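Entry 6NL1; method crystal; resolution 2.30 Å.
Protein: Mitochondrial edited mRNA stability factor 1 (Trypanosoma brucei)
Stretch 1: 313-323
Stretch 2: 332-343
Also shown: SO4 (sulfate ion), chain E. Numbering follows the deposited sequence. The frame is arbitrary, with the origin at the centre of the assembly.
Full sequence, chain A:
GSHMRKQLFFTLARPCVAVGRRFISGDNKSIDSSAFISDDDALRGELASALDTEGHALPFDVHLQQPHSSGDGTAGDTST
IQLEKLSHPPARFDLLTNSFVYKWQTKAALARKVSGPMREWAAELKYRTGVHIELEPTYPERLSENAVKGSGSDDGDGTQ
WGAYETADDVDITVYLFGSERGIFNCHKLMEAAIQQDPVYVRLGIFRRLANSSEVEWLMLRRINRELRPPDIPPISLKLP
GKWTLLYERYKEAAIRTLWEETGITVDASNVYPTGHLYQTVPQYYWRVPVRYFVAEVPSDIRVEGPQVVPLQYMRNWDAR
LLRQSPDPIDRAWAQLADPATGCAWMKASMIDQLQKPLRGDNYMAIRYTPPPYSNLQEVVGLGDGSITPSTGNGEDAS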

ATOM      1  N   TYR A 313      -5.818 -11.826   6.427  1.00 26.73           N
ATOM      2  CA  TYR A 313      -6.418 -12.179   5.138  1.00 32.98           C
ATOM      3  C   TYR A 313      -7.634 -13.063   5.359  1.00 28.73           C
ATOM      4  O   TYR A 313      -7.662 -13.826   6.311  1.00 32.64           O
ATOM      5  CB  TYR A 313      -5.398 -12.897   4.242  1.00 17.96           C
ATOM      6  CG  TYR A 313      -4.193 -12.053   3.943  1.00 26.76           C
ATOM      7  CD1 TYR A 313      -3.118 -12.028   4.819  1.00 22.69           C
ATOM      8  CD2 TYR A 313      -4.134 -11.260   2.797  1.00 22.05           C
ATOM      9  CE1 TYR A 313      -2.010 -11.247   4.570  1.00 24.41           C
ATOM     10  CE2 TYR A 313      -3.018 -10.463   2.539  1.00 29.16           C
ATOM     11  CZ  TYR A 313      -1.961 -10.464   3.440  1.00 24.69           C
ATOM     12  OH  TYR A 313      -0.845  -9.698   3.215  1.00 28.70           O
ATOM     13  N   MET A 314      -8.634 -12.973   4.485  1.00 29.98           N
ATOM     14  CA  MET A 314      -9.777 -13.878   4.599  1.00 25.01           C
ATOM     15  C   MET A 314      -9.310 -15.302   4.408  1.00 26.65           C
ATOM     16  O   MET A 314      -8.651 -15.622   3.415  1.00 40.67           O
ATOM     17  CB  MET A 314     -10.861 -13.573   3.570  1.00 26.28           C
ATOM     18  CG  MET A 314     -11.648 -12.326   3.824  1.00 23.82           C
ATOM     19  SD  MET A 314     -13.030 -12.180   2.653  1.00 32.27           S
ATOM     20  CE  MET A 314     -14.133 -13.469   3.262  1.00 26.71           C
ATOM     21  N   ARG A 315      -9.659 -16.159   5.361  1.00 26.69           N
ATOM     22  CA  ARG A 315      -9.302 -17.573   5.306  1.00 30.71           C
ATOM     23  C   ARG A 315     -10.328 -18.340   6.122  1.00 29.48           C
ATOM     24  O   ARG A 315     -10.929 -17.776   7.029  1.00 29.52           O
ATOM     25  CB  ARG A 315      -7.894 -17.799   5.882  1.00 33.52           C
ATOM     26  CG  ARG A 315      -6.765 -17.250   5.000  1.00 49.39           C
ATOM     27  CD  ARG A 315      -5.380 -17.412   5.636  1.00 42.55           C
ATOM     28  NE  ARG A 315      -5.078 -18.813   5.951  1.00 49.86           N
ATOM     29  CZ  ARG A 315      -5.278 -19.370   7.144  1.00 37.71           C
ATOM     30  NH1 ARG A 315      -5.772 -18.648   8.142  1.00 36.66           N
ATOM     31  NH2 ARG A 315      -4.978 -20.647   7.341  1.00 44.48           N
ATOM     32  N   ASN A 316     -10.524 -19.617   5.806  1.00 26.16           N
ATOM     33  CA  ASN A 316     -11.419 -20.472   6.586  1.00 31.51           C
ATOM     34  C   ASN A 316     -12.795 -19.864   6.863  1.00 35.86           C
ATOM     35  O   ASN A 316     -13.299 -19.951   7.978  1.00 40.35           O
ATOM     36  CB  ASN A 316     -10.754 -20.844   7.920  1.00 28.07           C
ATOM     37  CG  ASN A 316      -9.518 -21.687   7.734  1.00 29.50           C
ATOM     38  OD1 ASN A 316      -9.534 -22.668   6.998  1.00 36.88           O
ATOM     39  ND2 ASN A 316      -8.428 -21.298   8.386  1.00 28.57           N
ATOM     40  N   TRP A 317     -13.395 -19.237   5.858  1.00 30.78           N
ATOM     41  CA  TRP A 317     -14.770 -18.753   5.968  1.00 30.95           C
ATOM     42  C   TRP A 317     -15.724 -19.944   5.846  1.00 35.00           C
ATOM     43  O   TRP A 317     -15.294 -21.053   5.525  1.00 37.59           O
ATOM     44  CB  TRP A 317     -15.059 -17.750   4.842  1.00 27.78           C
ATOM     45  CG  TRP A 317     -14.698 -18.312   3.491  1.00 29.98           C
ATOM     46  CD1 TRP A 317     -15.468 -19.113   2.705  1.00 35.31           C
ATOM     47  CD2 TRP A 317     -13.456 -18.138   2.791  1.00 27.22           C
ATOM     48  NE1 TRP A 317     -14.790 -19.443   1.546  1.00 33.42           N
ATOM     49  CE2 TRP A 317     -13.553 -18.859   1.576  1.00 25.44           C
ATOM     50  CE3 TRP A 317     -12.270 -17.451   3.075  1.00 30.85           C
ATOM     51  CZ2 TRP A 317     -12.509 -18.910   0.647  1.00 33.25           C
ATOM     52  CZ3 TRP A 317     -11.231 -17.498   2.144  1.00 33.43           C
ATOM     53  CH2 TRP A 317     -11.361 -18.224   0.948  1.00 30.42           C
ATOM     54  N   ASP A 318     -17.014 -19.718   6.087  1.00 51.62           N
ATOM     55  CA  ASP A 318     -18.036 -20.748   5.852  1.00 32.72           C
ATOM     56  C   ASP A 318     -18.584 -20.602   4.431  1.00 36.97           C
ATOM     57  O   ASP A 318     -19.369 -19.698   4.156  1.00 45.30           O
ATOM     58  CB  ASP A 318     -19.165 -20.598   6.878  1.00 56.11           C
ATOM     59  CG  ASP A 318     -20.219 -21.688   6.770  1.00 51.71           C
ATOM     60  OD1 ASP A 318     -20.379 -22.294   5.685  1.00 47.72           O
ATOM     61  OD2 ASP A 318     -20.901 -21.934   7.788  1.00 62.13           O
ATOM     62  N   ALA A 319     -18.167 -21.486   3.532  1.00 38.87           N
ATOM     63  CA  ALA A 319     -18.525 -21.364   2.121  1.00 53.23           C
ATOM     64  C   ALA A 319     -20.037 -21.353   1.902  1.00 64.16           C
ATOM     65  O   ALA A 319     -20.549 -20.558   1.114  1.00 56.25           O
ATOM     66  CB  ALA A 319     -17.868 -22.470   1.302  1.00 47.30           C
ATOM     67  N   ARG A 320     -20.739 -22.241   2.600  1.00 77.73           N
ATOM     68  CA  ARG A 320     -22.197 -22.317   2.536  1.00 80.75           C
ATOM     69  C   ARG A 320     -22.809 -20.950   2.847  1.00 61.98           C
ATOM     70  O   ARG A 320     -23.627 -20.422   2.085  1.00 44.06           O
ATOM     71  CB  ARG A 320     -22.719 -23.359   3.538  1.00116.48           C
ATOM     72  CG  ARG A 320     -21.983 -24.707   3.520  1.00136.13           C
ATOM     73  CD  ARG A 320     -22.367 -25.584   4.725  1.00135.22           C
ATOM     74  NE  ARG A 320     -21.675 -25.199   5.958  1.00134.11           N
ATOM     75  CZ  ARG A 320     -21.894 -25.750   7.152  1.00103.41           C
ATOM     76  NH1 ARG A 320     -22.799 -26.710   7.290  1.00 89.84           N
ATOM     77  NH2 ARG A 320     -21.211 -25.337   8.215  1.00 54.57           N
ATOM     78  N   LEU A 321     -22.399 -20.386   3.976  1.00 39.86           N
ATOM     79  CA  LEU A 321     -22.889 -19.091   4.424  1.00 32.67           C
ATOM     80  C   LEU A 321     -22.500 -17.968   3.452  1.00 49.03           C
ATOM     81  O   LEU A 321     -23.343 -17.185   3.023  1.00 51.35           O
ATOM     82  CB  LEU A 321     -22.323 -18.796   5.815  1.00 41.06           C
ATOM     83  CG  LEU A 321     -23.012 -17.769   6.721  1.00 68.03           C
ATOM     84  CD1 LEU A 321     -22.619 -16.350   6.349  1.00 90.50           C
ATOM     85  CD2 LEU A 321     -24.526 -17.950   6.683  1.00 58.20           C
ATOM     86  N   LEU A 322     -21.220 -17.903   3.099  1.00 42.46           N
ATOM     87  CA  LEU A 322     -20.703 -16.800   2.297  1.00 35.96           C
ATOM     88  C   LEU A 322     -21.362 -16.737   0.914  1.00 34.97           C
ATOM     89  O   LEU A 322     -21.501 -15.659   0.344  1.00 30.24           O
ATOM     90  CB  LEU A 322     -19.176 -16.900   2.162  1.00 27.58           C
ATOM     91  CG  LEU A 322     -18.434 -15.726   1.511  1.00 34.61           C
ATOM     92  CD1 LEU A 322     -18.621 -14.482   2.351  1.00 26.09           C
ATOM     93  CD2 LEU A 322     -16.943 -16.034   1.351  1.00 26.04           C
ATOM     94  N   ARG A 323     -21.783 -17.879   0.374  1.00 31.60           N
ATOM     95  CA  ARG A 323     -22.425 -17.843  -0.937  1.00 50.62           C
ATOM     96  C   ARG A 323     -23.856 -17.295  -0.885  1.00 35.95           C
ATOM     97  O   ARG A 323     -24.492 -17.111  -1.917  1.00 52.67           O
ATOM     98  CB  ARG A 323     -22.326 -19.177  -1.691  1.00 51.26           C
ATOM     99  CG  ARG A 323     -22.901 -20.386  -0.998  1.00 86.73           C
ATOM    100  CD  ARG A 323     -22.775 -21.605  -1.911  1.00109.84           C
ATOM    101  NE  ARG A 323     -23.274 -22.831  -1.293  1.00126.65           N
ATOM    102  CZ  ARG A 323     -22.505 -23.731  -0.687  1.00136.87           C
ATOM    103  NH1 ARG A 323     -21.194 -23.546  -0.616  1.00125.48           N
ATOM    104  NH2 ARG A 323     -23.047 -24.819  -0.154  1.00149.76           N
TER
HETATM  105  S   SO4 E 404      -5.901 -21.536  -5.292  1.00111.37           S
HETATM  106  O1  SO4 E 404      -5.499 -22.753  -5.998  1.00140.34           O
HETATM  107  O2  SO4 E 404      -5.484 -21.595  -3.889  1.00 60.45           O
HETATM  108  O3  SO4 E 404      -5.262 -20.390  -5.929  1.00125.18           O
HETATM  109  O4  SO4 E 404      -7.353 -21.401  -5.379  1.00 96.07           O
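Stretch 2, residues 332-343: AWAQLADPATGC

Stretch 2 enters as the last turn of a helix that begins earlier in the chain, 332-336, leaves helical geometry at A337 and then turns tightly through 338-342. It runs against stretch 1 in the opposite sense: A334 lies beside A319, P339 beside N316 and G342 beside R315, with CA atoms 5.1, 4.4 and 4.7 Å apart respectively.

The main bump is the indole of W317, which stretch 2 receives in a hollow between its helix end and its turn. W333 NE1 lies over one face, 3.2 Å from W317 CH2, the two indoles meeting obliquely with planes at 50°. Over the opposite face sits P339, its CA 3.6 Å from the centroid of the six-membered ring in a CH-pi contact; a rigid, compact proline covers an aromatic face well. The methyl of A337 packs against the indole, A337 CB lying 3.5 Å from W317 CZ2. The indole nitrogen is not left unsatisfied: W317 NE1 donates to a water, which in turn donates to A334 O and A337 O.

Beside this pocket the short helix 319-322 packs on A334. With only a methyl to accommodate, the backbones come close: A334 CB lies 3.8 Å from both A319 O and L322 CB. L322 also reaches the edge of W333, L322 CD2 lying 4.0 Å from W333 CD1, while the flexible M314 brings CE within 4.2 Å of that same W333 CD1.

At the turn, N316 N donates to P339 O (2.7 Å), the single direct hydrogen bond between the stretches. D338 shapes this turn, its OD1 accepting from A340 N at 2.9 Å. G342 then fits where a side chain could not: its CA is 3.3 Å from M314 O, an ideal CB would clash with M314 O and R315 CG, and its positive phi of 69° itself favours glycine.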

ATOM      1  N   ALA A 332     -18.810 -14.956  -5.444  1.00 26.53           N
ATOM      2  CA  ALA A 332     -17.786 -15.454  -6.357  1.00 29.81           C
ATOM      3  C   ALA A 332     -16.615 -16.012  -5.537  1.00 36.56           C
ATOM      4  O   ALA A 332     -16.030 -17.031  -5.881  1.00 30.63           O
ATOM      5  CB  ALA A 332     -17.312 -14.341  -7.283  1.00 26.20           C
ATOM      6  N   TRP A 333     -16.280 -15.328  -4.448  1.00 25.49           N
ATOM      7  CA  TRP A 333     -15.204 -15.765  -3.562  1.00 26.87           C
ATOM      8  C   TRP A 333     -15.526 -17.119  -2.932  1.00 29.12           C
ATOM      9  O   TRP A 333     -14.676 -18.008  -2.876  1.00 30.95           O
ATOM     10  CB  TRP A 333     -14.960 -14.710  -2.477  1.00 28.63           C
ATOM     11  CG  TRP A 333     -13.670 -14.878  -1.744  1.00 25.76           C
ATOM     12  CD1 TRP A 333     -13.508 -15.301  -0.461  1.00 25.60           C
ATOM     13  CD2 TRP A 333     -12.352 -14.625  -2.255  1.00 22.06           C
ATOM     14  NE1 TRP A 333     -12.172 -15.330  -0.137  1.00 31.00           N
ATOM     15  CE2 TRP A 333     -11.442 -14.921  -1.221  1.00 29.83           C
ATOM     16  CE3 TRP A 333     -11.856 -14.176  -3.485  1.00 34.31           C
ATOM     17  CZ2 TRP A 333     -10.063 -14.789  -1.378  1.00 40.53           C
ATOM     18  CZ3 TRP A 333     -10.487 -14.040  -3.638  1.00 34.43           C
ATOM     19  CH2 TRP A 333      -9.607 -14.342  -2.588  1.00 29.42           C
ATOM     20  N   ALA A 334     -16.757 -17.282  -2.459  1.00 26.61           N
ATOM     21  CA  ALA A 334     -17.161 -18.549  -1.848  1.00 26.27           C
ATOM     22  C   ALA A 334     -17.071 -19.664  -2.884  1.00 30.25           C
ATOM     23  O   ALA A 334     -16.736 -20.804  -2.584  1.00 30.94           O
ATOM     24  CB  ALA A 334     -18.584 -18.447  -1.301  1.00 26.92           C
ATOM     25  N   GLN A 335     -17.365 -19.314  -4.121  1.00 32.37           N
ATOM     26  CA  GLN A 335     -17.383 -20.284  -5.201  1.00 37.39           C
ATOM     27  C   GLN A 335     -15.969 -20.680  -5.627  1.00 39.51           C
ATOM     28  O   GLN A 335     -15.693 -21.849  -5.852  1.00 33.37           O
ATOM     29  CB  GLN A 335     -18.138 -19.671  -6.379  1.00 33.95           C
ATOM     30  CG  GLN A 335     -18.445 -20.580  -7.540  1.00 79.77           C
ATOM     31  CD  GLN A 335     -19.240 -19.841  -8.609  1.00110.45           C
ATOM     32  OE1 GLN A 335     -19.068 -20.075  -9.809  1.00102.68           O
ATOM     33  NE2 GLN A 335     -20.111 -18.928  -8.170  1.00 80.45           N
ATOM     34  N   LEU A 336     -15.068 -19.703  -5.706  1.00 32.40           N
ATOM     35  CA  LEU A 336     -13.781 -19.906  -6.368  1.00 32.57           C
ATOM     36  C   LEU A 336     -12.565 -19.948  -5.446  1.00 36.91           C
ATOM     37  O   LEU A 336     -11.555 -20.564  -5.781  1.00 31.53           O
ATOM     38  CB  LEU A 336     -13.566 -18.802  -7.410  1.00 26.71           C
ATOM     39  CG  LEU A 336     -14.538 -18.800  -8.592  1.00 40.24           C
ATOM     40  CD1 LEU A 336     -14.353 -17.535  -9.407  1.00 29.59           C
ATOM     41  CD2 LEU A 336     -14.350 -20.057  -9.460  1.00 30.84           C
ATOM     42  N   ALA A 337     -12.635 -19.277  -4.304  1.00 25.73           N
ATOM     43  CA  ALA A 337     -11.463 -19.194  -3.439  1.00 24.58           C
ATOM     44  C   ALA A 337     -11.296 -20.435  -2.562  1.00 33.47           C
ATOM     45  O   ALA A 337     -12.265 -21.112  -2.224  1.00 32.10           O
ATOM     46  CB  ALA A 337     -11.510 -17.933  -2.591  1.00 25.25           C
ATOM     47  N   ASP A 338     -10.049 -20.733  -2.219  1.00 26.83           N
ATOM     48  CA  ASP A 338      -9.742 -21.862  -1.355  1.00 26.69           C
ATOM     49  C   ASP A 338      -9.621 -21.351   0.079  1.00 28.19           C
ATOM     50  O   ASP A 338      -8.727 -20.566   0.386  1.00 27.26           O
ATOM     51  CB  ASP A 338      -8.433 -22.525  -1.795  1.00 27.48           C
ATOM     52  CG  ASP A 338      -8.100 -23.767  -0.986  1.00 35.84           C
ATOM     53  OD1 ASP A 338      -8.687 -23.960   0.098  1.00 46.24           O
ATOM     54  OD2 ASP A 338      -7.249 -24.556  -1.441  1.00 47.98           O
ATOM     55  N   PRO A 339     -10.537 -21.783   0.956  1.00 39.02           N
ATOM     56  CA  PRO A 339     -10.545 -21.272   2.331  1.00 39.36           C
ATOM     57  C   PRO A 339      -9.252 -21.573   3.099  1.00 34.81           C
ATOM     58  O   PRO A 339      -8.928 -20.844   4.035  1.00 34.74           O
ATOM     59  CB  PRO A 339     -11.766 -21.959   2.967  1.00 39.42           C
ATOM     60  CG  PRO A 339     -12.140 -23.068   2.036  1.00 40.26           C
ATOM     61  CD  PRO A 339     -11.651 -22.711   0.681  1.00 34.94           C
ATOM     62  N   ALA A 340      -8.512 -22.603   2.699  1.00 36.39           N
ATOM     63  CA  ALA A 340      -7.249 -22.921   3.374  1.00 42.09           C
ATOM     64  C   ALA A 340      -6.109 -21.987   2.973  1.00 40.56           C
ATOM     65  O   ALA A 340      -5.162 -21.806   3.728  1.00 46.55           O
ATOM     66  CB  ALA A 340      -6.849 -24.381   3.142  1.00 29.97           C
ATOM     67  N   THR A 341      -6.194 -21.393   1.787  1.00 34.84           N
ATOM     68  CA  THR A 341      -5.104 -20.545   1.300  1.00 33.57           C
ATOM     69  C   THR A 341      -5.470 -19.068   1.250  1.00 33.80           C
ATOM     70  O   THR A 341      -4.590 -18.216   1.222  1.00 37.59           O
ATOM     71  CB  THR A 341      -4.620 -20.968  -0.099  1.00 26.19           C
ATOM     72  OG1 THR A 341      -5.662 -20.740  -1.059  1.00 33.02           O
ATOM     73  CG2 THR A 341      -4.232 -22.441  -0.107  1.00 32.81           C
ATOM     74  N   GLY A 342      -6.768 -18.768   1.238  1.00 28.36           N
ATOM     75  CA  GLY A 342      -7.218 -17.397   1.074  1.00 22.70           C
ATOM     76  C   GLY A 342      -6.942 -16.866  -0.327  1.00 31.72           C
ATOM     77  O   GLY A 342      -6.910 -15.657  -0.547  1.00 34.41           O
ATOM     78  N   CYS A 343      -6.749 -17.769  -1.286  1.00 29.30           N
ATOM     79  CA  CYS A 343      -6.476 -17.354  -2.663  1.00 31.71           C
ATOM     80  C   CYS A 343      -7.496 -17.906  -3.653  1.00 32.43           C
ATOM     81  O   CYS A 343      -8.077 -18.968  -3.424  1.00 29.17           O
ATOM     82  CB  CYS A 343      -5.069 -17.782  -3.082  1.00 32.67           C
ATOM     83  SG  CYS A 343      -3.743 -16.990  -2.147  1.00 33.92           S
TER
HETATM   84  O   HOH W   1      -7.377 -13.777   1.365  1.00 36.23           O
HETATM   85  O   HOH W   2     -14.879 -21.234  -0.789  1.00 40.07           O
HETATM   86  O   HOH W   3     -19.402 -22.713  -2.617  1.00 59.43           O